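Local coordinates for protein ribonuclease T2 (Homo sapiens, PDB 3T0O) that cleaves single-stranded RNA, preferentially between purine and uridine residues, and so degrades microbial RNA into fragments that are sensed by TLR8 in innate immunity, at residues N29-P34 against I77-N82; P67-Y72 against R113-Y118; Y139-F144 against G220-P225. All coordinates share one frame; numbering follows the deposited sequence. Where two conformers were deposited one is given.

Contact 1. Residues N29-P34 against I77-N82; sequences NDCRDP and IHSFPN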
loop_
_atom_site.group_PDB
_atom_site.type_symbol
_atom_site.label_atom_id
_atom_site.label_comp_id
_atom_site.label_asym_id
_atom_site.label_seq_id
_atom_site.Cartn_x
_atom_site.Cartn_y
_atom_site.Cartn_z
ATOM N N ASN A 29 -0.965 -1.638 19.020
ATOM C CA ASN A 29 0.146 -2.119 18.233
ATOM C C ASN A 29 0.649 -1.091 17.265
ATOM O O ASN A 29 0.932 0.057 17.709
ATOM C CB ASN A 29 -0.187 -3.500 17.609
ATOM C CG ASN A 29 -0.578 -4.473 18.677
ATOM O OD1 ASN A 29 0.112 -4.569 19.697
ATOM N ND2 ASN A 29 -1.695 -5.150 18.491
ATOM N N ASP A 30 0.701 -1.429 15.980
ATOM C CA ASP A 30 1.255 -0.492 15.010
ATOM C C ASP A 30 0.416 0.809 14.883
ATOM O O ASP A 30 0.944 1.841 14.412
ATOM C CB ASP A 30 1.404 -1.189 13.628
ATOM C CG ASP A 30 2.550 -2.208 13.590
ATOM O OD1 ASP A 30 3.533 -2.021 14.306
ATOM O OD2 ASP A 30 2.377 -3.279 12.945
ATOM N N CYS A 31 -0.859 0.770 15.278
ATOM C CA CYS A 31 -1.744 1.905 15.254
ATOM C C CYS A 31 -1.842 2.637 16.587
ATOM O O CYS A 31 -2.615 3.613 16.709
ATOM C CB CYS A 31 -3.187 1.442 14.830
ATOM S SG CYS A 31 -3.163 1.047 13.114
ATOM N N ARG A 32 -1.067 2.230 17.588
ATOM C CA ARG A 32 -1.127 3.012 18.825
ATOM C C ARG A 32 -0.591 4.418 18.629
ATOM O O ARG A 32 -1.202 5.381 19.087
ATOM C CB ARG A 32 -0.473 2.244 19.933
ATOM C CG ARG A 32 -0.544 3.019 21.209
ATOM C CD ARG A 32 -0.220 2.144 22.355
ATOM N NE ARG A 32 -1.137 1.011 22.554
ATOM C CZ ARG A 32 -2.293 1.027 23.204
ATOM N NH1 ARG A 32 -2.803 2.137 23.706
ATOM N NH2 ARG A 32 -2.953 -0.122 23.349
ATOM N N ASP A 33 0.537 4.526 17.944
ATOM C CA ASP A 33 1.027 5.782 17.423
ATOM C C ASP A 33 1.247 5.513 15.937
ATOM O O ASP A 33 2.293 4.994 15.582
ATOM C CB ASP A 33 2.354 6.128 18.155
ATOM C CG ASP A 33 2.156 6.385 19.676
ATOM O OD1 ASP A 33 1.512 7.407 20.033
ATOM O OD2 ASP A 33 2.632 5.555 20.502
ATOM N N PRO A 34 0.265 5.821 15.096
ATOM C CA PRO A 34 0.365 5.437 13.683
ATOM C C PRO A 34 1.652 5.997 13.098
ATOM O O PRO A 34 2.003 7.179 13.351
ATOM C CB PRO A 34 -0.846 6.087 13.059
ATOM C CG PRO A 34 -1.865 6.174 14.242
ATOM C CD PRO A 34 -1.026 6.450 15.408
ATOM N N ILE A 77 -4.160 -2.106 9.731
ATOM C CA ILE A 77 -5.613 -2.246 9.486
ATOM C C ILE A 77 -6.192 -2.940 10.687
ATOM O O ILE A 77 -6.923 -2.290 11.439
ATOM C CB ILE A 77 -5.815 -3.005 8.222
ATOM C CG1 ILE A 77 -5.311 -2.134 7.047
ATOM C CG2 ILE A 77 -7.327 -3.259 8.068
ATOM C CD1 ILE A 77 -5.248 -2.810 5.762
ATOM N N HIS A 78 -5.894 -4.217 10.926
ATOM C CA HIS A 78 -6.400 -4.821 12.141
ATOM C C HIS A 78 -5.504 -4.688 13.337
ATOM O O HIS A 78 -5.961 -4.868 14.497
ATOM C CB HIS A 78 -6.598 -6.294 11.991
ATOM C CG HIS A 78 -7.671 -6.628 11.018
ATOM N ND1 HIS A 78 -8.957 -6.132 11.118
ATOM C CD2 HIS A 78 -7.624 -7.367 9.888
ATOM C CE1 HIS A 78 -9.657 -6.554 10.069
ATOM N NE2 HIS A 78 -8.881 -7.318 9.320
ATOM N N SER A 79 -4.230 -4.405 13.016
ATOM C CA SER A 79 -3.267 -4.196 14.075
ATOM C C SER A 79 -3.265 -5.363 15.035
ATOM O O SER A 79 -3.321 -5.170 16.253
ATOM C CB SER A 79 -3.502 -2.852 14.816
ATOM O OG SER A 79 -3.263 -1.798 13.892
ATOM N N PHE A 80 -3.216 -6.588 14.515
ATOM C CA PHE A 80 -3.136 -7.755 15.376
ATOM C C PHE A 80 -1.724 -7.757 15.998
ATOM O O PHE A 80 -0.740 -7.238 15.392
ATOM C CB PHE A 80 -3.289 -8.995 14.485
ATOM C CG PHE A 80 -4.668 -9.205 13.897
ATOM C CD1 PHE A 80 -5.805 -9.187 14.725
ATOM C CD2 PHE A 80 -4.819 -9.460 12.563
ATOM C CE1 PHE A 80 -7.081 -9.400 14.206
ATOM C CE2 PHE A 80 -6.139 -9.747 12.048
ATOM C CZ PHE A 80 -7.214 -9.690 12.863
ATOM N N PRO A 81 -1.635 -8.313 17.169
ATOM C CA PRO A 81 -0.348 -8.358 17.884
ATOM C C PRO A 81 0.621 -9.236 17.130
ATOM O O PRO A 81 1.815 -8.926 17.065
ATOM C CB PRO A 81 -0.699 -8.902 19.256
ATOM C CG PRO A 81 -2.145 -9.356 19.230
ATOM C CD PRO A 81 -2.784 -8.735 17.954
ATOM N N ASN A 82 0.098 -10.284 16.502
ATOM C CA ASN A 82 0.933 -11.111 15.670
ATOM C C ASN A 82 0.952 -10.479 14.285
ATOM O O ASN A 82 0.009 -10.652 13.505
ATOM C CB ASN A 82 0.335 -12.486 15.540
ATOM C CG ASN A 82 1.250 -13.430 14.815
ATOM O OD1 ASN A 82 2.233 -12.994 14.156
ATOM N ND2 ASN A 82 0.966 -14.742 14.941
HETATM O O HOH W 1 1.226 -5.885 14.663
#
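Asp30 OD2 is held three times: by a salt bridge to Arg83, by the backbone N of Asp75 and, weakly, by a water at 3.3 Å from Asp30 OD2. The same water gives a shorter bond, 2.5 Å, to Phe80 O, so it links the carboxylate to the facing loop. Ser79 O has two donors, the amide of Gln28 and that of Asn29. Asn29 has its CG beside the backbone N (chi1 -56°), which brings ND2 over Ser79 with an ND2 to O distance of 2.8 Å. The bond is nearly straight, 167° at the hydrogen. Ser79 O lies in the plane of the Asn29 amide, while ND2 stands above the carbonyl plane of Ser79, and the amide also lies against the ring of Pro81 (ND2 to CD 3.8 Å). The contact joins two irregular loops of the RNase T2 fold: 29-34, with a 3-10 turn closed by Arg32 N on Asn29 O and with Cys31 in a disulfide to Cys24, and 77-82, which leads into helix 84-98. The carboxylate of Asp75 shapes this second loop by accepting the backbone N-H groups of Ile77, Ser79 and Phe80. His78 CB sits 3.4 Å above the centre of the Phe80 ring, which also makes a cation-pi contact with Arg85.

Contact 2. Residues P67-Y72 against R113-Y118; sequences PEMRAY and RSLELY
Helical segments 67-72 and 113-118 cross at 51° with their axes 10.8 Å apart, a wide spacing filled by long side chains. Leu115, with CG beside its backbone N, carries the middle of the interface. Its CD1 reaches Glu68 CB at 4.0 Å and, with the two side chains crossing at about a right angle, Met69 SD at 3.9 Å. Its other branch, CD2, comes to the edge of the Tyr72 ring, 4.2 Å from Tyr72 CB. One turn further on, Tyr118 has CG anti to the backbone N (chi1 174°), which carries its ring across to Tyr72. There Tyr118 CE2 sits over one face of the Tyr72 ring, 3.4 Å from Tyr72 CG. The planes meet at 38° and the centroids are 5.0 Å apart, an oblique pairing. Two polar ends fix these groups from outside: Glu68 OE2, in plane at the edge of the Tyr72 ring, forms a salt bridge with Arg119, and Tyr118 OH bonds to the carbonyl of Trp38. The contacts between the segments are otherwise mainly apolar. Leu115 and Tyr118 also pack on Ile40 of strand 39-45, which carries the predicted catalytic His41, and Tyr118 reaches Met15 and Gln17 of strand 12-18, while the side chain of Met69, which packs on Trp87 of helix 84-98, lies about 7 Å from that of Glu90, an active-site residue by similarity.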
loop_
_atom_site.group_PDB
_atom_site.type_symbol
_atom_site.label_atom_id
_atom_site.label_comp_id
_atom_site.label_asym_id
_atom_site.label_seq_id
_atom_site.Cartn_x
_atom_site.Cartn_y
_atom_site.Cartn_z
ATOM N N PRO A 67 13.083 -6.836 9.634
ATOM C CA PRO A 67 13.148 -5.487 10.080
ATOM C C PRO A 67 12.528 -4.502 9.112
ATOM O O PRO A 67 11.862 -3.594 9.555
ATOM C CB PRO A 67 14.663 -5.251 10.251
ATOM C CG PRO A 67 15.159 -6.632 10.626
ATOM C CD PRO A 67 14.361 -7.552 9.776
ATOM N N GLU A 68 12.757 -4.659 7.820
ATOM C CA GLU A 68 12.131 -3.811 6.833
ATOM C C GLU A 68 10.628 -4.014 6.787
ATOM O O GLU A 68 9.859 -3.043 6.613
ATOM C CB GLU A 68 12.678 -4.059 5.459
ATOM C CG GLU A 68 14.030 -3.398 5.227
ATOM C CD GLU A 68 14.436 -3.594 3.778
ATOM O OE1 GLU A 68 15.328 -4.434 3.551
ATOM O OE2 GLU A 68 13.811 -2.955 2.891
ATOM N N MET A 69 10.184 -5.261 6.893
ATOM C CA MET A 69 8.723 -5.508 6.913
ATOM C C MET A 69 8.064 -4.845 8.118
ATOM O O MET A 69 6.949 -4.319 7.991
ATOM C CB MET A 69 8.343 -6.997 6.933
ATOM C CG MET A 69 8.976 -7.806 5.896
ATOM S SD MET A 69 7.935 -7.714 4.448
ATOM C CE MET A 69 6.456 -8.493 5.028
ATOM N N ARG A 70 8.698 -4.887 9.315
ATOM C CA ARG A 70 8.092 -4.177 10.432
ATOM C C ARG A 70 8.018 -2.690 10.210
ATOM O O ARG A 70 7.044 -2.045 10.654
ATOM C CB ARG A 70 8.836 -4.483 11.755
ATOM C CG ARG A 70 8.670 -5.983 12.127
ATOM C CD ARG A 70 9.367 -6.327 13.472
ATOM N NE ARG A 70 10.767 -5.974 13.471
ATOM C CZ ARG A 70 11.765 -6.855 13.461
ATOM N NH1 ARG A 70 11.518 -8.164 13.416
ATOM N NH2 ARG A 70 13.009 -6.406 13.461
ATOM N N ALA A 71 9.073 -2.116 9.590
ATOM C CA ALA A 71 9.108 -0.651 9.419
ATOM C C ALA A 71 8.188 -0.177 8.299
ATOM O O ALA A 71 7.517 0.832 8.446
ATOM C CB ALA A 71 10.488 -0.208 9.071
ATOM N N TYR A 72 8.144 -0.956 7.227
ATOM C CA TYR A 72 7.490 -0.437 6.024
ATOM C C TYR A 72 6.239 -1.195 5.727
ATOM O O TYR A 72 5.446 -0.734 4.867
ATOM C CB TYR A 72 8.468 -0.641 4.807
ATOM C CG TYR A 72 9.778 0.086 4.904
ATOM C CD1 TYR A 72 9.875 1.254 5.591
ATOM C CD2 TYR A 72 10.895 -0.479 4.328
ATOM C CE1 TYR A 72 11.151 1.917 5.705
ATOM C CE2 TYR A 72 12.148 0.132 4.446
ATOM C CZ TYR A 72 12.235 1.321 5.132
ATOM O OH TYR A 72 13.490 1.966 5.202
ATOM N N ARG A 113 10.818 -8.094 -3.291
ATOM C CA ARG A 113 10.603 -7.183 -4.418
ATOM C C ARG A 113 9.627 -6.106 -4.064
ATOM O O ARG A 113 9.742 -4.955 -4.484
ATOM C CB ARG A 113 10.173 -7.957 -5.700
ATOM C CG ARG A 113 9.897 -7.090 -6.893
ATOM C CD ARG A 113 11.167 -6.312 -7.346
ATOM N NE ARG A 113 10.918 -5.699 -8.645
ATOM C CZ ARG A 113 11.537 -4.613 -9.087
ATOM N NH1 ARG A 113 12.436 -4.013 -8.318
ATOM N NH2 ARG A 113 11.233 -4.110 -10.267
ATOM N N SER A 114 8.613 -6.467 -3.266
ATOM C CA SER A 114 7.657 -5.516 -2.784
ATOM C C SER A 114 8.318 -4.432 -1.992
ATOM O O SER A 114 8.077 -3.245 -2.198
ATOM C CB SER A 114 6.621 -6.238 -1.914
ATOM O OG SER A 114 5.880 -7.112 -2.764
ATOM N N LEU A 115 9.218 -4.813 -1.104
ATOM C CA LEU A 115 9.941 -3.794 -0.338
ATOM C C LEU A 115 10.820 -2.956 -1.232
ATOM O O LEU A 115 10.949 -1.746 -0.994
ATOM C CB LEU A 115 10.825 -4.482 0.701
ATOM C CG LEU A 115 10.036 -5.167 1.801
ATOM C CD1 LEU A 115 10.946 -6.130 2.569
ATOM C CD2 LEU A 115 9.478 -4.171 2.782
ATOM N N GLU A 116 11.456 -3.569 -2.223
ATOM C CA GLU A 116 12.311 -2.787 -3.132
ATOM C C GLU A 116 11.515 -1.785 -3.865
ATOM O O GLU A 116 11.923 -0.632 -3.970
ATOM C CB GLU A 116 12.964 -3.739 -4.110
ATOM C CG GLU A 116 13.978 -3.150 -4.993
ATOM C CD GLU A 116 14.696 -4.268 -5.745
ATOM O OE1 GLU A 116 14.019 -5.167 -6.301
ATOM O OE2 GLU A 116 15.947 -4.273 -5.759
ATOM N N LEU A 117 10.363 -2.192 -4.370
ATOM C CA LEU A 117 9.505 -1.268 -5.128
ATOM C C LEU A 117 9.050 -0.130 -4.245
ATOM O O LEU A 117 8.992 1.029 -4.677
ATOM C CB LEU A 117 8.253 -2.054 -5.602
ATOM C CG LEU A 117 8.655 -2.962 -6.744
ATOM C CD1 LEU A 117 7.452 -3.846 -7.006
ATOM C CD2 LEU A 117 8.908 -2.086 -8.009
ATOM N N TYR A 118 8.729 -0.440 -2.978
ATOM C CA TYR A 118 8.318 0.644 -2.078
ATOM C C TYR A 118 9.469 1.683 -1.938
ATOM O O TYR A 118 9.196 2.874 -1.969
ATOM C CB TYR A 118 8.129 -0.020 -0.703
ATOM C CG TYR A 118 7.835 0.960 0.434
ATOM C CD1 TYR A 118 6.605 1.576 0.517
ATOM C CD2 TYR A 118 8.799 1.217 1.377
ATOM C CE1 TYR A 118 6.356 2.452 1.613
ATOM C CE2 TYR A 118 8.580 2.075 2.467
ATOM C CZ TYR A 118 7.339 2.662 2.560
ATOM O OH TYR A 118 7.170 3.512 3.654
#

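Contact 3. Residues Y139-F144 against G220-P225; sequences YQVADF and GPVFYP
Gly220 N binds a water that also accepts from Ala142 N, and Gly220 O takes an in-plane bond from Val141 N, 2.9 Å long and 161° at the hydrogen. Its backbone angles call for glycine, and Gln140 OE1 lies 3.3 Å from its carbonyl carbon. Pro221, in a non-hydrogen-bonded pair with Gln140, turns its CA-H to Tyr139 O (CA to O 3.2 Å). Val222 forms the hydrogen-bonded pair with Tyr139: Val222 N to Tyr139 O is 2.7 Å and Tyr139 N to Val222 O 2.9 Å. With chi1 57° its CG1 takes the crowded position between N and carbonyl carbon, 4.0 Å from Tyr139 CB, while Val141 CG2 meets its CB at 3.6 Å. Tyr224 presents a ring face to the edge of Phe144, planes at 76° and Phe144 CZ 3.6 Å from Tyr224 CD2; Tyr139 CE2 lies at its edge, near its plane, and its hydroxyl bonds to Trp38. Strand 221-222 thus forms a two-stranded antiparallel sheet with strand 139-140 at the entry to helix 141-152, and Val222, Phe144 and Tyr224 pack on Ile172 of strand 171-180. Three backbone bonds fix the register, apolar and aromatic packing supplies the rest, and the Asp143 carboxylate holds Gln140 N.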
loop_
_atom_site.group_PDB
_atom_site.type_symbol
_atom_site.label_atom_id
_atom_site.label_comp_id
_atom_site.label_asym_id
_atom_site.label_seq_id
_atom_site.Cartn_x
_atom_site.Cartn_y
_atom_site.Cartn_z
ATOM N N TYR A 139 -6.622 19.487 1.306
ATOM C CA TYR A 139 -6.074 19.540 -0.016
ATOM C C TYR A 139 -7.205 19.329 -0.974
ATOM O O TYR A 139 -8.357 19.055 -0.566
ATOM C CB TYR A 139 -5.083 18.389 -0.223
ATOM C CG TYR A 139 -3.806 18.649 0.544
ATOM C CD1 TYR A 139 -2.799 19.408 -0.017
ATOM C CD2 TYR A 139 -3.650 18.190 1.849
ATOM C CE1 TYR A 139 -1.667 19.711 0.653
ATOM C CE2 TYR A 139 -2.469 18.472 2.541
ATOM C CZ TYR A 139 -1.501 19.197 1.925
ATOM O OH TYR A 139 -0.387 19.515 2.628
ATOM N N GLN A 140 -6.904 19.451 -2.261
ATOM C CA GLN A 140 -7.830 18.887 -3.248
ATOM C C GLN A 140 -7.329 17.544 -3.713
ATOM O O GLN A 140 -6.147 17.289 -3.728
ATOM C CB GLN A 140 -7.911 19.784 -4.462
ATOM C CG GLN A 140 -8.413 21.186 -4.132
ATOM C CD GLN A 140 -9.876 21.140 -3.801
ATOM O OE1 GLN A 140 -10.700 20.643 -4.594
ATOM N NE2 GLN A 140 -10.217 21.681 -2.653
ATOM N N VAL A 141 -8.236 16.622 -4.036
ATOM C CA VAL A 141 -7.797 15.361 -4.572
ATOM C C VAL A 141 -6.900 15.573 -5.782
ATOM O O VAL A 141 -5.945 14.810 -5.895
ATOM C CB VAL A 141 -8.966 14.448 -4.906
ATOM C CG1 VAL A 141 -8.472 13.213 -5.680
ATOM C CG2 VAL A 141 -9.647 14.079 -3.550
ATOM N N ALA A 142 -7.169 16.596 -6.602
ATOM C CA ALA A 142 -6.303 16.847 -7.788
ATOM C C ALA A 142 -4.890 17.191 -7.390
ATOM O O ALA A 142 -3.956 16.945 -8.162
ATOM C CB ALA A 142 -6.899 17.986 -8.629
ATOM N N ASP A 143 -4.704 17.692 -6.175
ATOM C CA ASP A 143 -3.308 17.978 -5.764
ATOM C C ASP A 143 -2.500 16.700 -5.758
ATOM O O ASP A 143 -1.347 16.665 -6.275
ATOM C CB ASP A 143 -3.268 18.592 -4.361
ATOM C CG ASP A 143 -3.924 19.942 -4.309
ATOM O OD1 ASP A 143 -3.969 20.685 -5.354
ATOM O OD2 ASP A 143 -4.394 20.297 -3.200
ATOM N N PHE A 144 -3.077 15.639 -5.210
ATOM C CA PHE A 144 -2.415 14.379 -5.169
ATOM C C PHE A 144 -2.370 13.770 -6.563
ATOM O O PHE A 144 -1.360 13.340 -7.009
ATOM C CB PHE A 144 -3.178 13.431 -4.284
ATOM C CG PHE A 144 -3.012 13.718 -2.862
ATOM C CD1 PHE A 144 -2.057 13.031 -2.111
ATOM C CD2 PHE A 144 -3.891 14.627 -2.215
ATOM C CE1 PHE A 144 -1.953 13.310 -0.783
ATOM C CE2 PHE A 144 -3.787 14.881 -0.865
ATOM C CZ PHE A 144 -2.783 14.214 -0.150
ATOM N N GLY A 220 -12.445 17.055 -5.279
ATOM C CA GLY A 220 -12.790 18.054 -4.298
ATOM C C GLY A 220 -11.909 17.988 -3.066
ATOM O O GLY A 220 -10.839 17.352 -3.103
ATOM N N PRO A 221 -12.346 18.578 -1.975
ATOM C CA PRO A 221 -11.493 18.626 -0.782
ATOM C C PRO A 221 -11.270 17.278 -0.166
ATOM O O PRO A 221 -12.121 16.362 -0.279
ATOM C CB PRO A 221 -12.262 19.552 0.207
ATOM C CG PRO A 221 -13.269 20.162 -0.618
ATOM C CD PRO A 221 -13.555 19.391 -1.811
ATOM N N VAL A 222 -10.073 17.129 0.357
ATOM C CA VAL A 222 -9.754 15.871 1.000
ATOM C C VAL A 222 -8.876 16.189 2.215
ATOM O O VAL A 222 -8.005 17.098 2.185
ATOM C CB VAL A 222 -9.060 14.872 -0.041
ATOM C CG1 VAL A 222 -7.807 15.502 -0.635
ATOM C CG2 VAL A 222 -8.679 13.508 0.674
ATOM N N PHE A 223 -9.123 15.454 3.270
ATOM C CA PHE A 223 -8.293 15.605 4.480
ATOM C C PHE A 223 -7.178 14.591 4.428
ATOM O O PHE A 223 -7.403 13.396 4.229
ATOM C CB PHE A 223 -9.233 15.363 5.688
ATOM C CG PHE A 223 -8.629 15.564 7.029
ATOM C CD1 PHE A 223 -7.716 16.574 7.286
ATOM C CD2 PHE A 223 -9.027 14.740 8.067
ATOM C CE1 PHE A 223 -7.150 16.767 8.598
ATOM C CE2 PHE A 223 -8.472 14.929 9.383
ATOM C CZ PHE A 223 -7.548 15.952 9.605
ATOM N N TYR A 224 -5.974 15.053 4.743
ATOM C CA TYR A 224 -4.781 14.196 4.790
ATOM C C TYR A 224 -4.293 14.375 6.247
ATOM O O TYR A 224 -3.559 15.344 6.580
ATOM C CB TYR A 224 -3.787 14.778 3.779
ATOM C CG TYR A 224 -2.452 14.101 3.706
ATOM C CD1 TYR A 224 -2.294 12.762 4.104
ATOM C CD2 TYR A 224 -1.396 14.757 3.150
ATOM C CE1 TYR A 224 -1.045 12.114 4.028
ATOM C CE2 TYR A 224 -0.168 14.162 2.997
ATOM C CZ TYR A 224 0.014 12.831 3.457
ATOM O OH TYR A 224 1.226 12.236 3.266
ATOM N N PRO A 225 -4.723 13.503 7.130
ATOM C CA PRO A 225 -4.664 13.787 8.569
ATOM C C PRO A 225 -3.300 13.587 9.160
ATOM O O PRO A 225 -2.628 12.568 8.901
ATOM C CB PRO A 225 -5.624 12.740 9.187
ATOM C CG PRO A 225 -5.732 11.658 8.231
ATOM C CD PRO A 225 -5.562 12.330 6.827
HETATM O O HOH W 2 -9.923 17.536 -6.714
#

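How the contacts relate
From the N terminus, segment 29-34 leads through strand 39-45 to helix 66-72, where contact 2 begins before contact 1 has closed. Segment 77-82 then closes contact 1 around that strand and helix, and the chain runs through helix 84-98 to 113-118, which closes contact 2. The two loops therefore cross: contact 1 joins two irregular loops and contact 2 two helices, with nearest atoms about 5 Å apart and no touch. Contact 3 follows in series, spanning strands 157-161, 171-180, 186-187 and 215-216 to bring the C-terminal part back to the start of helix 141-152. Contacts 2 and 3 lie on opposite sides of the chain's centre, their own centres about 26 Å apart.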